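Local coordinates for tyrosine recombinase XerH (PDB 5JK0), which catalyses site-specific cutting and rejoining of DNA as a tyrosine recombinase and takes part in chromosome segregation, at residues L17-I20 against G21-L24; S88-R91 against L92-R96; A111-L114 against S115-G119; G120-L123 against A124-K127. One frame throughout, in Å; residues are numbered along the deposited sequence.

How the contacts relate
All four contacts are local turns of helix or helix ends inside the SAM-like, core-binding region, following one another along the chain and lying away from the predicted catalytic residues. Contact 1, in helix 12-30, is the separate one: its nearest atoms stay about 8 Å from those of contact 2 and about 9 Å from those of contact 3. Contacts 2, 3 and 4 touch in succession, and all three meet the second subunit. K89 NZ of contact 2 merely packs on Y117 OH of contact 3, 3.6 Å away. T118 OG1 of contact 3 lies 3.0 Å from K126 NZ of contact 4, probably hydrogen-bonded. Contact 4 alone grips the DNA backbone.

Contact 1: residues L17-I20 against G21-L24; sequences LLWI and GRFL
Over one face of the W19 indole hangs NH1 of R22, 3.4 Å above the ring plane and over its centre, while the guanidinium itself takes L18 CG and CD2 on a face and has W19 CD2 at its edge. This is a cation-pi pair one turn apart on a helix, here helix 12-30 of the SAM-like N-terminal domain. R22 CZ stands 4.7 Å from the centroid of the six-membered ring of W19, almost on its normal, yet the two planes are 80° apart: the guanidinium stands on edge over the indole instead of lying flat. An extended R22 chain from CG to NE makes that reach possible, and brings NH2 to 3.4 Å from L18 CD2. Arginine suits the place because its charge has two uses, the ring and a salt bridge from NH2 to E8. The indole is fixed in turn by W19 NE1, which bonds to L6 O, and by I140 and Q143 of helix 123-143. On the inward side, F23 meets Y139 edge-to-face, and I20 and L24 lie alongside each other against helix 74-93, L24 also reaching C62 of helix 55-68. There the methyls I20 CG2 and L24 CD1 touch at 3.8 Å.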
# COMPACT_ATOMS: atom_id res chain seq x y z
N LEU D 17 -26.96 16.91 19.53
CA LEU D 17 -26.72 18.32 19.24
C LEU D 17 -25.88 18.97 20.33
O LEU D 17 -25.07 19.85 20.06
CB LEU D 17 -28.05 19.08 19.10
CG LEU D 17 -28.63 19.23 17.70
CD1 LEU D 17 -29.92 20.04 17.74
CD2 LEU D 17 -27.62 19.87 16.77
N LEU D 18 -26.09 18.52 21.56
CA LEU D 18 -25.39 19.07 22.71
C LEU D 18 -23.89 18.80 22.62
O LEU D 18 -23.08 19.69 22.88
CB LEU D 18 -25.96 18.48 24.00
CG LEU D 18 -25.85 19.34 25.26
CD1 LEU D 18 -26.59 20.65 25.07
CD2 LEU D 18 -26.41 18.58 26.46
N TRP D 19 -23.53 17.58 22.24
CA TRP D 19 -22.13 17.19 22.12
C TRP D 19 -21.46 17.79 20.89
O TRP D 19 -20.28 18.12 20.92
CB TRP D 19 -22.00 15.67 22.10
CG TRP D 19 -22.14 15.04 23.45
CD1 TRP D 19 -23.17 14.27 23.89
CD2 TRP D 19 -21.21 15.14 24.54
NE1 TRP D 19 -22.94 13.88 25.19
CE2 TRP D 19 -21.75 14.40 25.61
CE3 TRP D 19 -19.98 15.78 24.71
CZ2 TRP D 19 -21.10 14.29 26.84
CZ3 TRP D 19 -19.34 15.67 25.93
CH2 TRP D 19 -19.89 14.92 26.97
N ILE D 20 -22.22 17.91 19.80
CA ILE D 20 -21.69 18.50 18.57
C ILE D 20 -21.32 19.97 18.80
O ILE D 20 -20.27 20.43 18.36
CB ILE D 20 -22.70 18.40 17.41
CG1 ILE D 20 -22.90 16.94 17.01
CG2 ILE D 20 -22.22 19.20 16.21
CD1 ILE D 20 -23.86 16.75 15.86
N GLY D 21 -22.20 20.69 19.50
CA GLY D 21 -21.95 22.08 19.82
C GLY D 21 -20.72 22.27 20.68
O GLY D 21 -19.94 23.20 20.48
N ARG D 22 -20.54 21.37 21.65
CA ARG D 22 -19.37 21.41 22.52
C ARG D 22 -18.09 21.13 21.74
O ARG D 22 -17.06 21.78 21.95
CB ARG D 22 -19.51 20.39 23.65
CG ARG D 22 -20.57 20.74 24.68
CD ARG D 22 -20.90 19.54 25.55
NE ARG D 22 -21.89 19.86 26.58
CZ ARG D 22 -22.62 18.95 27.21
NH1 ARG D 22 -22.48 17.66 26.92
NH2 ARG D 22 -23.50 19.32 28.13
N PHE D 23 -18.15 20.17 20.83
CA PHE D 23 -17.00 19.80 20.01
C PHE D 23 -16.59 20.93 19.07
O PHE D 23 -15.41 21.25 18.95
CB PHE D 23 -17.29 18.53 19.21
CG PHE D 23 -16.21 18.16 18.24
CD1 PHE D 23 -15.00 17.67 18.69
CD2 PHE D 23 -16.40 18.29 16.88
CE1 PHE D 23 -14.00 17.32 17.81
CE2 PHE D 23 -15.41 17.95 15.98
CZ PHE D 23 -14.20 17.46 16.45
N LEU D 24 -17.57 21.53 18.40
CA LEU D 24 -17.31 22.59 17.44
C LEU D 24 -16.75 23.84 18.12
O LEU D 24 -15.96 24.57 17.52
CB LEU D 24 -18.57 22.93 16.66
CG LEU D 24 -19.04 21.87 15.66
CD1 LEU D 24 -20.34 22.29 14.99
CD2 LEU D 24 -17.96 21.61 14.62

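Contact 2: residues S88-R91 against L92-R96; sequences SKAR and LITER
The R91 and L92 side chains run alongside each other in the same direction, putting L92 CD2 3.5 Å above the centre of the R91 guanidinium plane. The tight part is elsewhere, at the C-terminal end of helix 74-93 in the all-helical core-binding domain: A90 O faces the backbone N atoms of I93 and T94, at 3.3 Å and 3.0 Å, through weak, bent bonds, the second with an N-H...O angle of 125°. T94 OG1 turns back to the same carbonyl, its chi1 of -64° setting it beside the backbone N; the modelled separation is too short to be trusted. I93 CG1 closes on K89 O at 3.2 Å. A small A90 leaves room here for F43 of the second subunit, whose ring also takes a cation-pi contact from K89. The other side is looser: beyond its methyl on the guanidinium, L92 is exposed, and a water accepts from E95 N at 2.8 Å while giving R91 O only a weak bond. The guanidinium N-H groups all point outward in its plane, NH1 finding F99 O and N100 OD1, and the face can take a methyl: charge and aliphatic carbon are compatible here.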
# COMPACT_ATOMS: atom_id res chain seq x y z
N SER D 88 -31.49 11.90 13.23
CA SER D 88 -32.81 12.31 13.70
C SER D 88 -33.93 11.54 12.99
O SER D 88 -34.99 11.31 13.58
CB SER D 88 -33.00 13.81 13.50
OG SER D 88 -32.93 14.16 12.13
N LYS D 89 -33.69 11.15 11.74
CA LYS D 89 -34.71 10.44 10.98
C LYS D 89 -34.41 8.94 10.88
O LYS D 89 -35.32 8.14 10.69
CB LYS D 89 -34.83 11.04 9.57
CG LYS D 89 -33.55 11.01 8.76
CD LYS D 89 -33.75 11.63 7.38
CE LYS D 89 -32.48 11.59 6.56
NZ LYS D 89 -32.68 12.17 5.20
N ALA D 90 -33.14 8.57 11.02
CA ALA D 90 -32.74 7.17 10.88
C ALA D 90 -32.94 6.38 12.16
O ALA D 90 -33.16 5.17 12.12
CB ALA D 90 -31.30 7.08 10.42
N ARG D 91 -32.86 7.05 13.31
CA ARG D 91 -32.97 6.37 14.60
C ARG D 91 -34.37 5.80 14.81
O ARG D 91 -34.57 4.95 15.68
CB ARG D 91 -32.62 7.32 15.75
CG ARG D 91 -33.76 8.25 16.15
CD ARG D 91 -33.43 9.00 17.44
NE ARG D 91 -34.60 9.72 17.96
CZ ARG D 91 -35.48 9.18 18.79
NH1 ARG D 91 -35.34 7.93 19.20
NH2 ARG D 91 -36.51 9.90 19.22
N LEU D 92 -35.33 6.27 14.03
CA LEU D 92 -36.72 5.87 14.19
C LEU D 92 -37.14 4.75 13.23
O LEU D 92 -38.07 4.00 13.52
CB LEU D 92 -37.65 7.07 14.00
CG LEU D 92 -37.50 8.23 14.98
CD1 LEU D 92 -38.46 9.36 14.62
CD2 LEU D 92 -37.74 7.76 16.41
N ILE D 93 -36.46 4.64 12.10
CA ILE D 93 -36.91 3.73 11.04
C ILE D 93 -35.82 2.80 10.49
O ILE D 93 -36.02 2.17 9.45
CB ILE D 93 -37.51 4.51 9.85
CG1 ILE D 93 -36.47 5.46 9.26
CG2 ILE D 93 -38.75 5.27 10.28
CD1 ILE D 93 -36.98 6.27 8.09
N THR D 94 -34.69 2.71 11.17
CA THR D 94 -33.63 1.80 10.73
C THR D 94 -34.06 0.35 10.93
O THR D 94 -33.90 -0.48 10.04
CB THR D 94 -32.31 2.05 11.48
OG1 THR D 94 -31.82 3.36 11.17
CG2 THR D 94 -31.26 1.03 11.08
N GLU D 95 -34.61 0.07 12.11
CA GLU D 95 -35.13 -1.25 12.42
C GLU D 95 -36.56 -1.13 12.94
O GLU D 95 -37.12 -0.04 12.97
CB GLU D 95 -34.24 -1.95 13.45
CG GLU D 95 -32.81 -2.15 12.99
CD GLU D 95 -31.91 -2.70 14.08
OE1 GLU D 95 -32.34 -2.72 15.25
OE2 GLU D 95 -30.77 -3.10 13.77
N ARG D 96 -37.15 -2.25 13.36
CA ARG D 96 -38.49 -2.23 13.93
C ARG D 96 -38.50 -1.41 15.21
O ARG D 96 -39.34 -0.52 15.39
CB ARG D 96 -39.01 -3.64 14.21
CG ARG D 96 -40.38 -3.64 14.88
CD ARG D 96 -40.76 -5.01 15.40
NE ARG D 96 -42.03 -4.97 16.13
CZ ARG D 96 -42.62 -6.02 16.67
NH1 ARG D 96 -42.07 -7.22 16.58
NH2 ARG D 96 -43.77 -5.88 17.32
O HOH W 1 -34.57 1.93 14.21

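Contact 3: residues A111-L114 against S115-G119; sequences AEFL and SVYTG
F113 and Y117, one helical turn apart, meet ring to ring: F113 CE1 lies 3.5 Å above the Y117 plane, offset toward its rim. The planes are inclined at 37° and the side chains cross at about a right angle, so the pair is oblique. F113 swings its ring along the helix toward Y117 because CG is anti to the backbone N (chi1 161°). Beneath them the backbone bond from Y117 N to F113 O, 3.0 Å long, holds the turn that spaces the rings. One residue back, E112 O accepts twice from the same face of its carbonyl plane, from V116 N and from S115 OG at 2.7 Å. Serine suits this place because its short hydroxyl, tucked between backbone N and carbonyl carbon, can be satisfied by its own helix. T118 leaves helical geometry, and its N gives L114 O only a weak bond.

Farther out, neighbouring helices set the rings. F83 meets F113 edge-to-face, Y86 packs against both aromatics, and Y117 OH bonds to E85, all on helix 74-93; L133 of helix 123-143 covers F113 and L114. A phenol fits position 117 since its ring joins the apolar cluster while its hydroxyl reaches a carboxylate. The second subunit is a further partner: its R25 forms a salt bridge with E112 OE2, its N33 bonds to S115 O, and its L46 packs on V116. Helix 107-117 thus joins its own bundle to the neighbour, as fits the all-helical core-binding domain of a tyrosine recombinase at a subunit interface.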
# COMPACT_ATOMS: atom_id res chain seq x y z
N ALA D 111 -20.75 3.92 9.13
CA ALA D 111 -20.39 3.42 7.81
C ALA D 111 -21.54 3.58 6.83
O ALA D 111 -21.33 3.92 5.66
CB ALA D 111 -19.96 1.96 7.89
N GLU D 112 -22.76 3.34 7.30
CA GLU D 112 -23.95 3.48 6.47
C GLU D 112 -24.22 4.95 6.15
O GLU D 112 -24.62 5.28 5.04
CB GLU D 112 -25.17 2.86 7.16
CG GLU D 112 -25.09 1.35 7.30
CD GLU D 112 -26.36 0.74 7.87
OE1 GLU D 112 -27.27 1.51 8.26
OE2 GLU D 112 -26.45 -0.50 7.93
N PHE D 113 -23.99 5.82 7.13
CA PHE D 113 -24.13 7.25 6.93
C PHE D 113 -23.18 7.75 5.84
O PHE D 113 -23.55 8.55 4.99
CB PHE D 113 -23.87 8.01 8.23
CG PHE D 113 -23.54 9.47 8.03
CD1 PHE D 113 -24.52 10.37 7.65
CD2 PHE D 113 -22.25 9.94 8.23
CE1 PHE D 113 -24.22 11.71 7.47
CE2 PHE D 113 -21.94 11.27 8.05
CZ PHE D 113 -22.93 12.16 7.67
N LEU D 114 -21.94 7.26 5.88
CA LEU D 114 -20.92 7.65 4.91
C LEU D 114 -21.29 7.22 3.49
O LEU D 114 -21.15 7.99 2.55
CB LEU D 114 -19.56 7.06 5.29
CG LEU D 114 -18.85 7.71 6.48
CD1 LEU D 114 -17.55 6.97 6.78
CD2 LEU D 114 -18.58 9.18 6.20
N SER D 115 -21.77 5.98 3.35
CA SER D 115 -22.13 5.45 2.04
C SER D 115 -23.25 6.26 1.38
O SER D 115 -23.22 6.50 0.18
CB SER D 115 -22.55 3.98 2.16
OG SER D 115 -23.72 3.86 2.95
N VAL D 116 -24.22 6.67 2.18
CA VAL D 116 -25.36 7.42 1.67
C VAL D 116 -25.01 8.88 1.35
O VAL D 116 -25.29 9.37 0.26
CB VAL D 116 -26.54 7.40 2.66
CG1 VAL D 116 -27.64 8.36 2.22
CG2 VAL D 116 -27.09 5.98 2.81
N TYR D 117 -24.39 9.56 2.31
CA TYR D 117 -24.18 11.00 2.21
C TYR D 117 -22.93 11.40 1.42
O TYR D 117 -22.68 12.59 1.22
CB TYR D 117 -24.11 11.61 3.61
CG TYR D 117 -25.47 11.94 4.19
CD1 TYR D 117 -26.30 10.95 4.69
CD2 TYR D 117 -25.92 13.26 4.25
CE1 TYR D 117 -27.54 11.25 5.22
CE2 TYR D 117 -27.15 13.57 4.78
CZ TYR D 117 -27.96 12.57 5.27
OH TYR D 117 -29.20 12.88 5.80
N THR D 118 -22.16 10.42 0.96
CA THR D 118 -20.98 10.72 0.15
C THR D 118 -21.11 10.15 -1.26
O THR D 118 -20.14 10.14 -2.02
CB THR D 118 -19.69 10.17 0.78
OG1 THR D 118 -19.77 8.74 0.86
CG2 THR D 118 -19.49 10.75 2.18
N GLY D 119 -22.30 9.68 -1.60
CA GLY D 119 -22.55 9.14 -2.92
C GLY D 119 -22.43 10.19 -4.00
O GLY D 119 -23.17 11.18 -4.01

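Contact 4: residues G120-L123 against A124-K127; sequences GLSL and ATKK. With nucleotides of chain H.
S122 and T125 turn their hydroxyls toward each other, OG and OG1 2.8 Å apart, with the phosphate of DA10 of chain H beside them both. S122 OG, placed between its backbone N and carbonyl carbon by a chi1 of 66°, also lies 3.1 Å from O5' of DA10, and its proton could serve either acceptor. T125 OG1 also approaches OP2 of the same phosphate, at a modelled distance too short to be relied on. The firm bond is from the backbone: S122 N gives OP2 a 3.2 Å, nearly straight hydrogen bond, at 172°. On the other branch of T125, the methyl CG2 rests on L121 CD1 at 3.8 Å, so the hydroxyl branch faces the polar side, with S122 OG, and the methyl branch faces L121.

S122 is the N-cap residue of helix 123-143 in the core-binding domain, and the phosphate near this helix start is probably welcomed by the positive end of the helix dipole. A124, small enough for the DNA backbone to come close, puts CB 3.6 Å from O5' of DA11. K126 folds back alongside S122 O, CG at 3.2 Å, and bends at chi4; NZ bonds to N33 of the second subunit, with T118 as its other partner. The K127 chain passes across L123 at a slant, CE near L123 CG, while L123 N donates to D242 of the second subunit.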
# COMPACT_ATOMS: atom_id res chain seq x y z
N GLY D 120 -21.48 9.99 -4.91
CA GLY D 120 -21.27 10.91 -6.01
C GLY D 120 -20.21 11.96 -5.72
O GLY D 120 -19.88 12.77 -6.59
N LEU D 121 -19.68 11.95 -4.50
CA LEU D 121 -18.66 12.91 -4.11
C LEU D 121 -17.26 12.33 -4.28
O LEU D 121 -17.10 11.12 -4.49
CB LEU D 121 -18.87 13.36 -2.66
CG LEU D 121 -20.23 14.01 -2.37
CD1 LEU D 121 -20.29 14.52 -0.94
CD2 LEU D 121 -20.51 15.13 -3.36
N SER D 122 -16.25 13.19 -4.18
CA SER D 122 -14.86 12.77 -4.40
C SER D 122 -14.34 11.91 -3.26
O SER D 122 -14.92 11.87 -2.17
CB SER D 122 -13.96 14.00 -4.57
OG SER D 122 -13.89 14.75 -3.38
N LEU D 123 -13.23 11.22 -3.51
CA LEU D 123 -12.59 10.39 -2.49
C LEU D 123 -12.03 11.26 -1.37
O LEU D 123 -12.03 10.86 -0.21
CB LEU D 123 -11.48 9.54 -3.12
CG LEU D 123 -10.66 8.65 -2.18
CD1 LEU D 123 -11.56 7.65 -1.47
CD2 LEU D 123 -9.55 7.94 -2.93
N ALA D 124 -11.57 12.45 -1.73
CA ALA D 124 -11.01 13.39 -0.76
C ALA D 124 -12.09 13.87 0.21
O ALA D 124 -11.85 14.02 1.41
CB ALA D 124 -10.37 14.57 -1.47
N THR D 125 -13.29 14.12 -0.32
CA THR D 125 -14.42 14.56 0.49
C THR D 125 -14.82 13.47 1.48
O THR D 125 -15.13 13.76 2.64
CB THR D 125 -15.63 14.93 -0.39
OG1 THR D 125 -15.27 16.02 -1.25
CG2 THR D 125 -16.82 15.33 0.46
N LYS D 126 -14.81 12.23 1.02
CA LYS D 126 -15.12 11.09 1.87
C LYS D 126 -14.16 11.02 3.05
O LYS D 126 -14.56 10.70 4.17
CB LYS D 126 -15.06 9.78 1.07
CG LYS D 126 -16.07 9.68 -0.07
CD LYS D 126 -15.78 8.47 -0.94
CE LYS D 126 -16.82 8.30 -2.04
NZ LYS D 126 -18.17 7.98 -1.50
N LYS D 127 -12.89 11.32 2.80
CA LYS D 127 -11.87 11.29 3.85
C LYS D 127 -12.11 12.36 4.90
O LYS D 127 -11.92 12.12 6.09
CB LYS D 127 -10.48 11.45 3.24
CG LYS D 127 -10.06 10.30 2.34
CD LYS D 127 -8.65 10.49 1.82
CE LYS D 127 -8.22 9.32 0.95
NZ LYS D 127 -6.82 9.46 0.48
P DA H 10 -16.38 17.02 -4.44
OP1 DA H 10 -16.66 16.47 -5.79
OP2 DA H 10 -16.63 16.19 -3.25
O5' DA H 10 -14.85 17.49 -4.40
C5' DA H 10 -14.41 18.55 -5.24
C4' DA H 10 -12.97 18.90 -4.96
O4' DA H 10 -12.88 19.68 -3.73
C3' DA H 10 -12.03 17.70 -4.76
O3' DA H 10 -10.85 17.87 -5.54
C2' DA H 10 -11.72 17.74 -3.26
C1' DA H 10 -11.78 19.23 -2.99
N9 DA H 10 -11.97 19.56 -1.59
C8 DA H 10 -12.89 19.03 -0.73
N7 DA H 10 -12.83 19.52 0.49
C5 DA H 10 -11.80 20.44 0.43
C6 DA H 10 -11.23 21.30 1.39
N6 DA H 10 -11.65 21.37 2.65
N1 DA H 10 -10.21 22.09 0.99
C2 DA H 10 -9.79 22.02 -0.28
N3 DA H 10 -10.24 21.25 -1.27
C4 DA H 10 -11.26 20.48 -0.85
P DA H 11 -9.91 16.62 -5.87
OP1 DA H 11 -8.86 17.09 -6.79
OP2 DA H 11 -10.78 15.49 -6.25
O5' DA H 11 -9.24 16.25 -4.46
C5' DA H 11 -7.85 16.45 -4.24
C4' DA H 11 -7.55 17.90 -3.92
O4' DA H 11 -8.36 18.32 -2.79
C3' DA H 11 -6.09 18.18 -3.54
O3' DA H 11 -5.61 19.31 -4.25
C2' DA H 11 -6.15 18.44 -2.03
C1' DA H 11 -7.55 19.00 -1.85
N9 DA H 11 -8.10 18.77 -0.52
C8 DA H 11 -9.02 17.84 -0.16
N7 DA H 11 -9.32 17.85 1.12
C5 DA H 11 -8.53 18.87 1.64
C6 DA H 11 -8.39 19.39 2.94
N6 DA H 11 -9.06 18.93 4.00
N1 DA H 11 -7.51 20.40 3.11
C2 DA H 11 -6.84 20.86 2.05
N3 DA H 11 -6.89 20.45 0.78
C4 DA H 11 -7.77 19.44 0.64